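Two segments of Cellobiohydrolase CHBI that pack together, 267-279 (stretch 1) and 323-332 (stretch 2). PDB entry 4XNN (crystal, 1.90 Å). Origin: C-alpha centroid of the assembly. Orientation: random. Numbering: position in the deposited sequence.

Stretch 1 (267-279) DFASYRMNDHTFY
Stretch 2 (323-332) RIENSKVNFP

This is a contact between two largely irregular segments, in which aromatic rings of both stretches cover the partner's backbone and small side chains while a few hydrogen bonds and one bridging water fix the alignment. Together the stretches bury 645 Å² of surface.

Stretch 1 enters as a strand through Phe268, then takes helical phi/psi at 270-272 (Ser270 -48/-49, Arg272 -60/-33). A type I turn runs from Tyr271 to Asn274, with Asn274 N bonded to Tyr271 O at 2.9 Å. Met273 N to Ala269 O (2.9 Å) and Asp275 N to Ser270 O (3.1 Å) tighten the bend. Asn274 has positive phi (84/38), a conformation that asparagine tolerates better than most residues. Asp275 is extended (-125/95), 276-278 have helical phi/psi without the regular bonds (Phe278 -72/-47), and Tyr279 returns to strand values (-127/129). Asp275 (chi1 t) points toward stretch 2, and its OD1 accepts from Thr277 N (3.1 Å) and Thr277 OG1 (2.8 Å). Stretch 2 enters as a strand at Arg323 and Ile324 and continues as extended loop, for example Ser327 at -71/174 and Val329 at -63/140. The two chains advance in the same sense: Ser270 lies nearest Ser327 (CA to CA 6.1 Å), Met273 nearest Val329 (4.8 Å) and Asn274 nearest Asn330 (5.3 Å).

Ser327 (chi1 p) points toward stretch 1 and sits at the heart of the contact. Its OG shares a 2.8 Å hydrogen bond with Ser270 OG (chi1 m). Water 1 lies 2.7 Å from Ser327 OG and donates to Ser270 O at 2.8 Å and Lys328 O at 2.9 Å, joining the two backbones through one molecule. Serine suits this place: its short side chain offers OG to Ser270 OG and the water, and its CB lies over one face of the Phe278 ring, 3.9 Å from the centroid in a CH-pi contact. Phe278 (chi1 t, chi2 75°) carries its CE1 to 3.9 Å from Ile324 CG2, an apolar pairing.

Phe268 (t, chi2 -73°) also points toward stretch 2. Asn326 ND2 lies over one face of its ring, 3.3 Å from CE1; Asn326 (chi1 t) starts sideways, but its end comes nearer. The edge of the same ring meets Lys328 CA, 4.2 Å from Phe268 CZ, while Phe268 CE2 is 4.1 Å from Val329 CG2. Met273 (m, m, chi3 -146°) brings its SD to 3.8 Å from that same methyl, Val329 CG2, so one valine methyl meets both apolar partners.

Beyond this cluster, backbone and side-chain hydrogen bonds hold the stretches together. Asn330 N donates to Met273 O (2.9 Å, 135°), and Val329 CA makes a CA-H...O contact of 3.6 Å with the same Met273 O. Asn330 (chi1 t, chi2 32°) adds a straighter bond from ND2 to Asn274 O, 3.0 Å at 164°; its amide lets the side chain reinforce what its backbone begins. Phe331 (m, chi2 -77°) closes this end, with Asn274 CB over one ring face, 4.0 Å from the centroid, and Arg272 O at the edge, 3.5 Å from CZ.

Within stretch 1, the Arg272 side chain (t, t, t for chi1 to chi3) forms a salt bridge from NH1 to Asp267 OD2 at 3.0 Å, tying the turn back to the strand.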

# COMPACT_ATOMS: atom_id res chain seq x y z
N ASP A 267 -12.82 -3.83 6.02
CA ASP A 267 -12.88 -3.45 4.61
C ASP A 267 -14.31 -3.07 4.20
O ASP A 267 -15.30 -3.58 4.69
CB ASP A 267 -12.41 -4.61 3.71
CG ASP A 267 -13.22 -5.93 3.95
OD1 ASP A 267 -13.23 -6.43 5.10
OD2 ASP A 267 -13.85 -6.45 2.99
N PHE A 268 -14.37 -2.10 3.34
CA PHE A 268 -15.48 -1.86 2.50
C PHE A 268 -15.11 -2.10 1.08
O PHE A 268 -14.39 -1.32 0.48
CB PHE A 268 -16.02 -0.42 2.67
CG PHE A 268 -17.42 -0.26 2.13
CD1 PHE A 268 -17.69 -0.23 0.76
CD2 PHE A 268 -18.46 -0.15 2.97
CE1 PHE A 268 -18.99 -0.10 0.32
CE2 PHE A 268 -19.76 -0.10 2.51
CZ PHE A 268 -20.03 -0.06 1.18
N ALA A 269 -15.62 -3.21 0.54
CA ALA A 269 -15.40 -3.64 -0.85
C ALA A 269 -16.78 -3.82 -1.49
O ALA A 269 -17.49 -4.71 -1.10
CB ALA A 269 -14.61 -4.95 -0.92
N SER A 270 -17.13 -2.97 -2.43
CA SER A 270 -18.49 -2.89 -2.99
C SER A 270 -19.08 -4.24 -3.39
O SER A 270 -20.25 -4.54 -3.06
CB SER A 270 -18.53 -1.97 -4.18
OG SER A 270 -18.15 -0.63 -3.81
N TYR A 271 -18.29 -5.00 -4.13
CA TYR A 271 -18.68 -6.31 -4.64
C TYR A 271 -18.89 -7.32 -3.54
O TYR A 271 -19.95 -7.95 -3.43
CB TYR A 271 -17.64 -6.82 -5.66
CG TYR A 271 -18.08 -8.07 -6.48
CD1 TYR A 271 -18.21 -9.32 -5.88
CD2 TYR A 271 -18.38 -7.95 -7.83
CE1 TYR A 271 -18.58 -10.43 -6.63
CE2 TYR A 271 -18.74 -9.04 -8.56
CZ TYR A 271 -18.83 -10.25 -7.95
OH TYR A 271 -19.20 -11.30 -8.73
N ARG A 272 -17.94 -7.41 -2.61
CA ARG A 272 -18.10 -8.26 -1.44
C ARG A 272 -19.30 -7.90 -0.57
O ARG A 272 -19.93 -8.75 0.05
CB ARG A 272 -16.79 -8.17 -0.57
CG ARG A 272 -16.62 -9.28 0.42
CD ARG A 272 -15.41 -9.12 1.34
NE ARG A 272 -15.31 -10.28 2.20
CZ ARG A 272 -14.99 -10.28 3.48
NH1 ARG A 272 -14.62 -9.15 4.08
NH2 ARG A 272 -14.99 -11.45 4.16
N MET A 273 -19.63 -6.61 -0.50
CA MET A 273 -20.79 -6.14 0.25
C MET A 273 -22.10 -6.28 -0.53
O MET A 273 -23.16 -5.77 -0.14
CB MET A 273 -20.56 -4.66 0.60
CG MET A 273 -19.33 -4.44 1.49
SD MET A 273 -19.49 -5.40 2.98
CE MET A 273 -18.68 -4.36 4.20
N ASN A 274 -21.97 -6.93 -1.68
CA ASN A 274 -23.08 -7.49 -2.47
C ASN A 274 -23.75 -6.50 -3.39
O ASN A 274 -24.99 -6.55 -3.63
CB ASN A 274 -24.05 -8.32 -1.59
CG ASN A 274 -24.95 -9.27 -2.36
OD1 ASN A 274 -26.14 -9.55 -1.94
ND2 ASN A 274 -24.45 -9.78 -3.46
N ASP A 275 -22.94 -5.65 -3.99
CA ASP A 275 -23.40 -4.81 -5.11
C ASP A 275 -22.43 -5.07 -6.28
O ASP A 275 -21.37 -4.43 -6.38
CB ASP A 275 -23.46 -3.32 -4.78
CG ASP A 275 -23.98 -2.51 -5.97
OD1 ASP A 275 -24.08 -3.09 -7.11
OD2 ASP A 275 -24.35 -1.33 -5.80
N HIS A 276 -22.82 -6.00 -7.17
CA HIS A 276 -21.95 -6.53 -8.21
C HIS A 276 -21.90 -5.59 -9.42
O HIS A 276 -21.00 -5.75 -10.29
CB HIS A 276 -22.42 -7.92 -8.64
CG HIS A 276 -22.24 -9.00 -7.62
ND1 HIS A 276 -21.79 -8.76 -6.34
CD2 HIS A 276 -22.50 -10.33 -7.68
CE1 HIS A 276 -21.75 -9.90 -5.66
NE2 HIS A 276 -22.16 -10.86 -6.45
N THR A 277 -22.87 -4.65 -9.48
CA THR A 277 -23.11 -3.77 -10.61
C THR A 277 -22.51 -2.38 -10.41
O THR A 277 -22.58 -1.51 -11.31
CB THR A 277 -24.67 -3.51 -10.80
OG1 THR A 277 -25.24 -2.72 -9.68
CG2 THR A 277 -25.37 -4.68 -10.81
N PHE A 278 -21.97 -2.11 -9.22
CA PHE A 278 -21.54 -0.73 -8.98
C PHE A 278 -20.30 -0.35 -9.76
O PHE A 278 -20.24 0.74 -10.38
CB PHE A 278 -21.26 -0.56 -7.50
CG PHE A 278 -20.69 0.77 -7.14
CD1 PHE A 278 -21.50 1.91 -7.11
CD2 PHE A 278 -19.37 0.87 -6.68
CE1 PHE A 278 -20.93 3.14 -6.73
CE2 PHE A 278 -18.81 2.08 -6.34
CZ PHE A 278 -19.61 3.21 -6.31
N TYR A 279 -19.31 -1.22 -9.71
CA TYR A 279 -17.97 -0.95 -10.26
C TYR A 279 -17.51 -2.05 -11.22
O TYR A 279 -17.42 -3.23 -10.86
CB TYR A 279 -16.95 -0.86 -9.10
CG TYR A 279 -15.49 -0.71 -9.50
CD1 TYR A 279 -14.97 0.53 -9.77
CD2 TYR A 279 -14.63 -1.81 -9.58
CE1 TYR A 279 -13.64 0.70 -10.07
CE2 TYR A 279 -13.27 -1.66 -9.85
CZ TYR A 279 -12.77 -0.42 -10.11
OH TYR A 279 -11.49 -0.20 -10.38
N ARG A 323 -20.95 13.23 -9.82
CA ARG A 323 -20.75 12.79 -8.48
C ARG A 323 -21.49 11.44 -8.32
O ARG A 323 -22.66 11.29 -8.74
CB ARG A 323 -21.27 13.85 -7.53
CG ARG A 323 -20.89 13.63 -6.10
CD ARG A 323 -21.79 14.44 -5.19
NE ARG A 323 -21.40 14.33 -3.79
CZ ARG A 323 -20.61 15.19 -3.13
NH1 ARG A 323 -20.10 16.30 -3.73
NH2 ARG A 323 -20.32 14.94 -1.85
N ILE A 324 -20.78 10.44 -7.77
CA ILE A 324 -21.33 9.10 -7.62
C ILE A 324 -21.08 8.73 -6.18
O ILE A 324 -19.92 8.59 -5.79
CB ILE A 324 -20.58 8.11 -8.58
CG1 ILE A 324 -20.89 8.44 -10.04
CG2 ILE A 324 -20.91 6.66 -8.31
CD1 ILE A 324 -19.74 8.09 -10.98
N GLU A 325 -22.16 8.54 -5.41
CA GLU A 325 -22.03 8.18 -3.99
C GLU A 325 -21.61 6.71 -3.91
O GLU A 325 -21.73 5.95 -4.85
CB GLU A 325 -23.37 8.41 -3.23
CG GLU A 325 -23.85 9.88 -3.25
CD GLU A 325 -22.86 10.94 -2.67
OE1 GLU A 325 -22.11 10.69 -1.68
OE2 GLU A 325 -22.84 12.10 -3.19
N ASN A 326 -21.11 6.30 -2.77
CA ASN A 326 -20.73 4.91 -2.58
C ASN A 326 -21.90 3.97 -2.63
O ASN A 326 -23.06 4.31 -2.41
CB ASN A 326 -20.02 4.75 -1.20
CG ASN A 326 -19.05 3.61 -1.15
OD1 ASN A 326 -18.63 3.11 -2.19
ND2 ASN A 326 -18.63 3.20 0.07
N SER A 327 -21.59 2.74 -2.94
CA SER A 327 -22.52 1.65 -2.88
C SER A 327 -22.79 1.35 -1.41
O SER A 327 -22.15 1.87 -0.50
CB SER A 327 -21.85 0.41 -3.60
OG SER A 327 -20.73 -0.10 -2.84
N LYS A 328 -23.71 0.46 -1.20
CA LYS A 328 -24.14 0.13 0.15
C LYS A 328 -24.11 -1.34 0.40
O LYS A 328 -24.22 -2.12 -0.52
CB LYS A 328 -25.56 0.63 0.36
CG LYS A 328 -25.75 2.12 0.13
CD LYS A 328 -27.19 2.52 0.43
CE LYS A 328 -27.28 4.00 0.74
NZ LYS A 328 -27.74 4.66 -0.49
N VAL A 329 -24.01 -1.74 1.67
CA VAL A 329 -24.09 -3.11 2.04
C VAL A 329 -25.50 -3.62 1.66
O VAL A 329 -26.52 -2.90 1.90
CB VAL A 329 -23.79 -3.27 3.53
CG1 VAL A 329 -24.21 -4.60 4.03
CG2 VAL A 329 -22.31 -3.02 3.83
N ASN A 330 -25.57 -4.84 1.15
CA ASN A 330 -26.82 -5.36 0.57
C ASN A 330 -27.08 -6.81 0.99
O ASN A 330 -26.92 -7.70 0.20
CB ASN A 330 -26.77 -5.19 -0.97
CG ASN A 330 -28.04 -5.75 -1.67
OD1 ASN A 330 -29.13 -5.73 -1.13
ND2 ASN A 330 -27.86 -6.31 -2.84
N PHE A 331 -27.52 -7.01 2.23
CA PHE A 331 -27.80 -8.35 2.77
C PHE A 331 -29.05 -8.22 3.65
O PHE A 331 -29.17 -7.28 4.40
CB PHE A 331 -26.65 -8.86 3.67
CG PHE A 331 -25.34 -9.08 2.95
CD1 PHE A 331 -25.14 -10.21 2.14
CD2 PHE A 331 -24.28 -8.16 3.08
CE1 PHE A 331 -23.93 -10.39 1.51
CE2 PHE A 331 -23.07 -8.37 2.46
CZ PHE A 331 -22.90 -9.47 1.67
N PRO A 332 -29.92 -9.21 3.62
CA PRO A 332 -31.14 -9.18 4.42
C PRO A 332 -30.88 -8.99 5.93
O PRO A 332 -29.97 -9.58 6.46
CB PRO A 332 -31.82 -10.54 4.12
CG PRO A 332 -30.96 -11.26 3.12
CD PRO A 332 -29.67 -10.49 2.92
O HOH W 1 -21.63 -2.48 -1.86